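Local structure of OBG-type G domain-containing protein (2E87) at residues A[209-218]-A[327-338]. The protein binds GDP through a G domain of the Obg type and is probably a GTP-binding protein, although its cellular role is unknown. Sequence-based numbering, arbitrary orientation.
Sequences FEDGYFRYQI and KEEIIKTLRPLA
Phe209 and Lys327 join a beta hairpin to a helix in the Obg-type G domain, a P-loop fold. Strands 204-211 and 214-220 are linked by a type II' turn from Asp211 to Phe214. Helix 323-350 crosses one side of this hairpin, and the axes of 214-218 and 327-338 approach to 9.2 Å.

Lys327 runs along one face of the Phe209 ring. Followed outward, Phe209 CB and CG meet Lys327 NZ, a cation-pi partner over that face. Phe209 CD1 lies 3.7 Å from Lys327 CE. Phe209 CE1 meets Lys327 CG and Ile331 CG1. Lys327 CG also makes a CH-pi contact, 4.1 Å from the Phe209 ring centroid. Phe209 CE2 touches CD1 and CG2 of Ile330. At the tip, Phe209 CZ meets Ile330 CG2 at 3.7 Å. The bend at the last torsion of Lys327 (chi4 75°) keeps NZ over the ring. Tyr216 CB lies over the opposite face, toward the rim. An alanine in place of Phe209 would probably leave the Lys327 ammonium without its aromatic partner and open a gap between Lys327 and Tyr216.

The edge of the Tyr216 ring meets the next turn of the helix. Leu334 CB sits there, 3.5 Å from Tyr216 CE2. Tyr216 OH ends against the backbone, 3.3 Å from Arg335 CA. Ile330 and Leu334 also touch Val170 of strand 169-173, next to 214-220 in the sheet.

Near the turn, Ile331 packs its CD1 against the carboxylate carbon of Asp211. Ala338 CB rests on Phe214 CD2 at 3.6 Å. Arg335 bends at chi3 (-104°), which brings one face of its guanidinium over to Phe214 CD1, the ring and guanidinium planes 62° apart. Arg335 NH2 forms a long salt bridge of 3.7 Å with Asp211 OD2, which approaches at the guanidinium edge.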
ATOM      1  N   PHE A 209      13.695   1.921 -18.071  1.00 38.90           N
ATOM      2  CA  PHE A 209      14.524   2.297 -19.194  1.00 46.64           C
ATOM      3  C   PHE A 209      14.094   3.707 -19.556  1.00 45.87           C
ATOM      4  O   PHE A 209      12.915   4.052 -19.486  1.00 38.70           O
ATOM      5  CB  PHE A 209      14.420   1.297 -20.355  1.00 50.62           C
ATOM      6  CG  PHE A 209      13.210   1.436 -21.198  1.00 46.36           C
ATOM      7  CD1 PHE A 209      13.119   2.447 -22.137  1.00 43.83           C
ATOM      8  CD2 PHE A 209      12.194   0.500 -21.119  1.00 51.04           C
ATOM      9  CE1 PHE A 209      12.036   2.519 -22.989  1.00 46.38           C
ATOM     10  CE2 PHE A 209      11.107   0.566 -21.968  1.00 48.72           C
ATOM     11  CZ  PHE A 209      11.030   1.580 -22.908  1.00 46.44           C
ATOM     12  N   GLU A 210      15.070   4.537 -19.888  1.00 47.18           N
ATOM     13  CA  GLU A 210      14.789   5.917 -20.205  1.00 45.50           C
ATOM     14  C   GLU A 210      14.845   6.197 -21.695  1.00 45.40           C
ATOM     15  O   GLU A 210      15.680   5.654 -22.405  1.00 52.55           O
ATOM     16  CB  GLU A 210      15.789   6.797 -19.450  1.00 51.15           C
ATOM     17  CG  GLU A 210      15.531   8.304 -19.524  1.00 63.61           C
ATOM     18  CD  GLU A 210      16.410   9.100 -18.554  1.00 71.01           C
ATOM     19  OE1 GLU A 210      17.657   8.983 -18.625  1.00 71.93           O
ATOM     20  OE2 GLU A 210      15.851   9.845 -17.717  1.00 79.21           O
ATOM     21  N   ASP A 211      13.913   7.004 -22.176  1.00 42.38           N
ATOM     22  CA  ASP A 211      13.908   7.408 -23.570  1.00 40.77           C
ATOM     23  C   ASP A 211      13.695   8.911 -23.541  1.00 41.66           C
ATOM     24  O   ASP A 211      12.638   9.389 -23.126  1.00 38.96           O
ATOM     25  CB  ASP A 211      12.785   6.759 -24.368  1.00 42.51           C
ATOM     26  CG  ASP A 211      12.836   7.151 -25.828  1.00 44.02           C
ATOM     27  OD1 ASP A 211      13.882   6.881 -26.460  1.00 45.56           O
ATOM     28  OD2 ASP A 211      11.854   7.740 -26.337  1.00 45.56           O
ATOM     29  N   GLY A 212      14.695   9.653 -24.006  1.00 41.41           N
ATOM     30  CA  GLY A 212      14.602  11.098 -23.956  1.00 38.33           C
ATOM     31  C   GLY A 212      14.754  11.385 -22.472  1.00 41.78           C
ATOM     32  O   GLY A 212      15.717  10.931 -21.849  1.00 38.74           O
ATOM     33  N   TYR A 213      13.816  12.119 -21.887  1.00 40.61           N
ATOM     34  CA  TYR A 213      13.897  12.376 -20.455  1.00 40.50           C
ATOM     35  C   TYR A 213      12.707  11.693 -19.758  1.00 40.88           C
ATOM     36  O   TYR A 213      12.400  11.972 -18.604  1.00 47.37           O
ATOM     37  CB  TYR A 213      13.946  13.890 -20.171  1.00 30.67           C
ATOM     38  CG  TYR A 213      12.762  14.683 -20.672  1.00 30.31           C
ATOM     39  CD1 TYR A 213      11.568  14.709 -19.961  1.00 33.37           C
ATOM     40  CD2 TYR A 213      12.840  15.427 -21.851  1.00 31.00           C
ATOM     41  CE1 TYR A 213      10.478  15.459 -20.403  1.00 35.07           C
ATOM     42  CE2 TYR A 213      11.749  16.181 -22.307  1.00 33.54           C
ATOM     43  CZ  TYR A 213      10.575  16.190 -21.568  1.00 37.42           C
ATOM     44  OH  TYR A 213       9.510  16.957 -21.962  1.00 41.92           O
ATOM     45  N   PHE A 214      12.061  10.778 -20.474  1.00 40.42           N
ATOM     46  CA  PHE A 214      10.925  10.041 -19.937  1.00 43.83           C
ATOM     47  C   PHE A 214      11.376   8.670 -19.430  1.00 45.42           C
ATOM     48  O   PHE A 214      12.262   8.031 -20.005  1.00 44.16           O
ATOM     49  CB  PHE A 214       9.837   9.858 -20.999  1.00 45.24           C
ATOM     50  CG  PHE A 214       9.334  11.151 -21.586  1.00 52.19           C
ATOM     51  CD1 PHE A 214      10.054  11.807 -22.587  1.00 60.12           C
ATOM     52  CD2 PHE A 214       8.153  11.727 -21.125  1.00 51.80           C
ATOM     53  CE1 PHE A 214       9.601  13.015 -23.115  1.00 61.39           C
ATOM     54  CE2 PHE A 214       7.690  12.926 -21.640  1.00 47.83           C
ATOM     55  CZ  PHE A 214       8.413  13.575 -22.637  1.00 59.53           C
ATOM     56  N   ARG A 215      10.770   8.231 -18.334  1.00 41.30           N
ATOM     57  CA  ARG A 215      11.107   6.945 -17.757  1.00 37.56           C
ATOM     58  C   ARG A 215       9.950   5.976 -17.926  1.00 39.10           C
ATOM     59  O   ARG A 215       8.778   6.365 -17.844  1.00 35.62           O
ATOM     60  CB  ARG A 215      11.463   7.121 -16.284  1.00 40.07           C
ATOM     61  CG  ARG A 215      12.716   7.971 -16.079  1.00 45.91           C
ATOM     62  CD  ARG A 215      12.695   8.696 -14.736  1.00 63.31           C
ATOM     63  NE  ARG A 215      13.697   8.189 -13.800  1.00 80.04           N
ATOM     64  CZ  ARG A 215      15.011   8.322 -13.961  1.00 85.33           C
ATOM     65  NH1 ARG A 215      15.494   8.951 -15.024  1.00 88.35           N
ATOM     66  NH2 ARG A 215      15.842   7.822 -13.058  1.00 86.52           N
ATOM     67  N   TYR A 216      10.287   4.721 -18.211  1.00 36.46           N
ATOM     68  CA  TYR A 216       9.280   3.678 -18.368  1.00 36.57           C
ATOM     69  C   TYR A 216       9.599   2.567 -17.399  1.00 35.86           C
ATOM     70  O   TYR A 216      10.723   2.073 -17.359  1.00 43.06           O
ATOM     71  CB  TYR A 216       9.271   3.120 -19.784  1.00 37.26           C
ATOM     72  CG  TYR A 216       8.883   4.140 -20.806  1.00 45.33           C
ATOM     73  CD1 TYR A 216       9.836   4.976 -21.370  1.00 42.64           C
ATOM     74  CD2 TYR A 216       7.551   4.311 -21.177  1.00 43.69           C
ATOM     75  CE1 TYR A 216       9.477   5.960 -22.274  1.00 38.22           C
ATOM     76  CE2 TYR A 216       7.185   5.293 -22.077  1.00 44.59           C
ATOM     77  CZ  TYR A 216       8.159   6.117 -22.622  1.00 42.39           C
ATOM     78  OH  TYR A 216       7.818   7.113 -23.510  1.00 45.55           O
ATOM     79  N   GLN A 217       8.614   2.186 -16.600  1.00 33.54           N
ATOM     80  CA  GLN A 217       8.820   1.124 -15.635  1.00 28.87           C
ATOM     81  C   GLN A 217       8.467  -0.254 -16.243  1.00 29.59           C
ATOM     82  O   GLN A 217       7.469  -0.396 -16.942  1.00 28.46           O
ATOM     83  CB  GLN A 217       7.969   1.392 -14.391  1.00 35.11           C
ATOM     84  CG  GLN A 217       8.306   0.487 -13.227  1.00 30.60           C
ATOM     85  CD  GLN A 217       7.522   0.820 -11.981  1.00 32.99           C
ATOM     86  OE1 GLN A 217       6.285   0.806 -11.979  1.00 34.14           O
ATOM     87  NE2 GLN A 217       8.236   1.122 -10.905  1.00 32.47           N
ATOM     88  N   ILE A 218       9.295  -1.256 -15.968  1.00 28.39           N
ATOM     89  CA  ILE A 218       9.066  -2.608 -16.474  1.00 28.10           C
ATOM     90  C   ILE A 218       9.046  -3.605 -15.310  1.00 31.70           C
ATOM     91  O   ILE A 218       9.959  -3.612 -14.490  1.00 27.56           O
ATOM     92  CB  ILE A 218      10.201  -3.081 -17.435  1.00 29.39           C
ATOM     93  CG1 ILE A 218      10.623  -1.961 -18.401  1.00 30.65           C
ATOM     94  CG2 ILE A 218       9.725  -4.289 -18.222  1.00 26.94           C
ATOM     95  CD1 ILE A 218       9.538  -1.505 -19.356  1.00 34.45           C
ATOM     96  N   LYS A 327      11.090  -2.319 -27.583  1.00 43.23           N
ATOM     97  CA  LYS A 327      11.335  -1.040 -26.929  1.00 47.20           C
ATOM     98  C   LYS A 327      10.641   0.040 -27.745  1.00 49.63           C
ATOM     99  O   LYS A 327       9.946   0.903 -27.209  1.00 50.53           O
ATOM    100  CB  LYS A 327      12.836  -0.770 -26.880  1.00 47.56           C
ATOM    101  CG  LYS A 327      13.296   0.085 -25.732  1.00 53.00           C
ATOM    102  CD  LYS A 327      14.771   0.405 -25.871  1.00 60.48           C
ATOM    103  CE  LYS A 327      15.378   0.882 -24.562  1.00 66.55           C
ATOM    104  NZ  LYS A 327      15.579  -0.259 -23.623  1.00 68.95           N
ATOM    105  N   GLU A 328      10.835  -0.026 -29.055  1.00 49.94           N
ATOM    106  CA  GLU A 328      10.234   0.936 -29.964  1.00 52.83           C
ATOM    107  C   GLU A 328       8.732   0.947 -29.761  1.00 50.91           C
ATOM    108  O   GLU A 328       8.126   2.000 -29.573  1.00 51.40           O
ATOM    109  CB  GLU A 328      10.514   0.554 -31.423  1.00 60.61           C
ATOM    110  CG  GLU A 328      11.867   0.964 -32.004  1.00 72.58           C
ATOM    111  CD  GLU A 328      12.083   0.396 -33.419  1.00 80.76           C
ATOM    112  OE1 GLU A 328      11.180   0.549 -34.282  1.00 77.56           O
ATOM    113  OE2 GLU A 328      13.158  -0.201 -33.664  1.00 81.31           O
ATOM    114  N   GLU A 329       8.135  -0.238 -29.815  1.00 48.48           N
ATOM    115  CA  GLU A 329       6.693  -0.369 -29.671  1.00 48.47           C
ATOM    116  C   GLU A 329       6.196   0.090 -28.292  1.00 47.91           C
ATOM    117  O   GLU A 329       5.078   0.606 -28.178  1.00 46.28           O
ATOM    118  CB  GLU A 329       6.273  -1.818 -29.948  1.00 49.58           C
ATOM    119  CG  GLU A 329       4.773  -2.052 -29.963  1.00 54.77           C
ATOM    120  CD  GLU A 329       4.048  -1.140 -30.937  1.00 62.98           C
ATOM    121  OE1 GLU A 329       4.517  -1.005 -32.090  1.00 67.34           O
ATOM    122  OE2 GLU A 329       3.004  -0.566 -30.554  1.00 58.44           O
ATOM    123  N   ILE A 330       7.018  -0.096 -27.258  1.00 44.76           N
ATOM    124  CA  ILE A 330       6.647   0.319 -25.901  1.00 42.42           C
ATOM    125  C   ILE A 330       6.525   1.829 -25.908  1.00 43.54           C
ATOM    126  O   ILE A 330       5.522   2.389 -25.474  1.00 38.09           O
ATOM    127  CB  ILE A 330       7.723  -0.069 -24.872  1.00 40.87           C
ATOM    128  CG1 ILE A 330       7.714  -1.581 -24.670  1.00 32.92           C
ATOM    129  CG2 ILE A 330       7.514   0.695 -23.568  1.00 37.09           C
ATOM    130  CD1 ILE A 330       8.794  -2.070 -23.721  1.00 39.87           C
ATOM    131  N   ILE A 331       7.569   2.471 -26.417  1.00 46.53           N
ATOM    132  CA  ILE A 331       7.635   3.917 -26.507  1.00 45.84           C
ATOM    133  C   ILE A 331       6.485   4.505 -27.301  1.00 49.23           C
ATOM    134  O   ILE A 331       5.895   5.502 -26.897  1.00 53.38           O
ATOM    135  CB  ILE A 331       8.951   4.350 -27.149  1.00 49.01           C
ATOM    136  CG1 ILE A 331      10.110   3.970 -26.226  1.00 42.37           C
ATOM    137  CG2 ILE A 331       8.918   5.842 -27.426  1.00 46.83           C
ATOM    138  CD1 ILE A 331      11.413   3.754 -26.924  1.00 46.29           C
ATOM    139  N   LYS A 332       6.155   3.894 -28.429  1.00 51.12           N
ATOM    140  CA  LYS A 332       5.061   4.402 -29.243  1.00 55.60           C
ATOM    141  C   LYS A 332       3.727   4.304 -28.514  1.00 54.86           C
ATOM    142  O   LYS A 332       2.848   5.146 -28.685  1.00 52.86           O
ATOM    143  CB  LYS A 332       4.975   3.631 -30.562  1.00 58.72           C
ATOM    144  CG  LYS A 332       3.730   3.955 -31.372  1.00 65.56           C
ATOM    145  CD  LYS A 332       3.624   3.092 -32.615  1.00 72.53           C
ATOM    146  CE  LYS A 332       2.392   3.471 -33.434  1.00 72.87           C
ATOM    147  NZ  LYS A 332       2.331   2.691 -34.699  1.00 74.84           N
ATOM    148  N   THR A 333       3.585   3.268 -27.697  1.00 54.99           N
ATOM    149  CA  THR A 333       2.349   3.038 -26.964  1.00 52.90           C
ATOM    150  C   THR A 333       2.227   3.892 -25.717  1.00 54.14           C
ATOM    151  O   THR A 333       1.145   4.384 -25.402  1.00 55.42           O
ATOM    152  CB  THR A 333       2.226   1.556 -26.517  1.00 56.61           C
ATOM    153  OG1 THR A 333       2.296   0.697 -27.664  1.00 57.99           O
ATOM    154  CG2 THR A 333       0.906   1.319 -25.789  1.00 49.22           C
ATOM    155  N   LEU A 334       3.338   4.087 -25.020  1.00 50.08           N
ATOM    156  CA  LEU A 334       3.296   4.819 -23.773  1.00 48.69           C
ATOM    157  C   LEU A 334       3.811   6.257 -23.707  1.00 51.97           C
ATOM    158  O   LEU A 334       3.604   6.922 -22.694  1.00 49.17           O
ATOM    159  CB  LEU A 334       3.984   3.976 -22.700  1.00 45.49           C
ATOM    160  CG  LEU A 334       3.422   2.563 -22.493  1.00 44.99           C
ATOM    161  CD1 LEU A 334       4.161   1.910 -21.350  1.00 40.51           C
ATOM    162  CD2 LEU A 334       1.923   2.607 -22.185  1.00 43.62           C
ATOM    163  N   ARG A 335       4.462   6.752 -24.759  1.00 52.20           N
ATOM    164  CA  ARG A 335       4.972   8.128 -24.726  1.00 53.03           C
ATOM    165  C   ARG A 335       3.872   9.158 -24.455  1.00 51.45           C
ATOM    166  O   ARG A 335       4.087  10.132 -23.732  1.00 46.73           O
ATOM    167  CB  ARG A 335       5.703   8.474 -26.023  1.00 56.56           C
ATOM    168  CG  ARG A 335       6.213   9.897 -26.072  1.00 59.51           C
ATOM    169  CD  ARG A 335       7.195  10.084 -27.214  1.00 66.84           C
ATOM    170  NE  ARG A 335       8.568  10.130 -26.723  1.00 72.29           N
ATOM    171  CZ  ARG A 335       9.238  11.249 -26.472  1.00 69.56           C
ATOM    172  NH1 ARG A 335       8.668  12.433 -26.673  1.00 68.06           N
ATOM    173  NH2 ARG A 335      10.479  11.180 -26.005  1.00 71.00           N
ATOM    174  N   PRO A 336       2.684   8.974 -25.051  1.00 50.73           N
ATOM    175  CA  PRO A 336       1.637   9.960 -24.770  1.00 53.48           C
ATOM    176  C   PRO A 336       1.309  10.014 -23.280  1.00 53.46           C
ATOM    177  O   PRO A 336       1.286  11.089 -22.682  1.00 57.16           O
ATOM    178  CB  PRO A 336       0.456   9.488 -25.634  1.00 52.37           C
ATOM    179  CG  PRO A 336       0.801   8.070 -26.015  1.00 55.13           C
ATOM    180  CD  PRO A 336       2.294   8.105 -26.170  1.00 53.06           C
ATOM    181  N   LEU A 337       1.071   8.853 -22.677  1.00 54.12           N
ATOM    182  CA  LEU A 337       0.767   8.803 -21.254  1.00 47.28           C
ATOM    183  C   LEU A 337       1.905   9.416 -20.448  1.00 46.35           C
ATOM    184  O   LEU A 337       1.672  10.068 -19.439  1.00 49.53           O
ATOM    185  CB  LEU A 337       0.541   7.361 -20.790  1.00 51.73           C
ATOM    186  CG  LEU A 337       0.354   7.241 -19.271  1.00 55.44           C
ATOM    187  CD1 LEU A 337      -0.852   8.067 -18.842  1.00 55.35           C
ATOM    188  CD2 LEU A 337       0.174   5.786 -18.865  1.00 58.12           C
ATOM    189  N   ALA A 338       3.139   9.198 -20.893  1.00 44.02           N
ATOM    190  CA  ALA A 338       4.303   9.737 -20.194  1.00 46.26           C
ATOM    191  C   ALA A 338       4.294  11.270 -20.200  1.00 48.70           C
ATOM    192  O   ALA A 338       4.644  11.905 -19.205  1.00 43.36           O
ATOM    193  CB  ALA A 338       5.584   9.220 -20.843  1.00 45.72           C
TER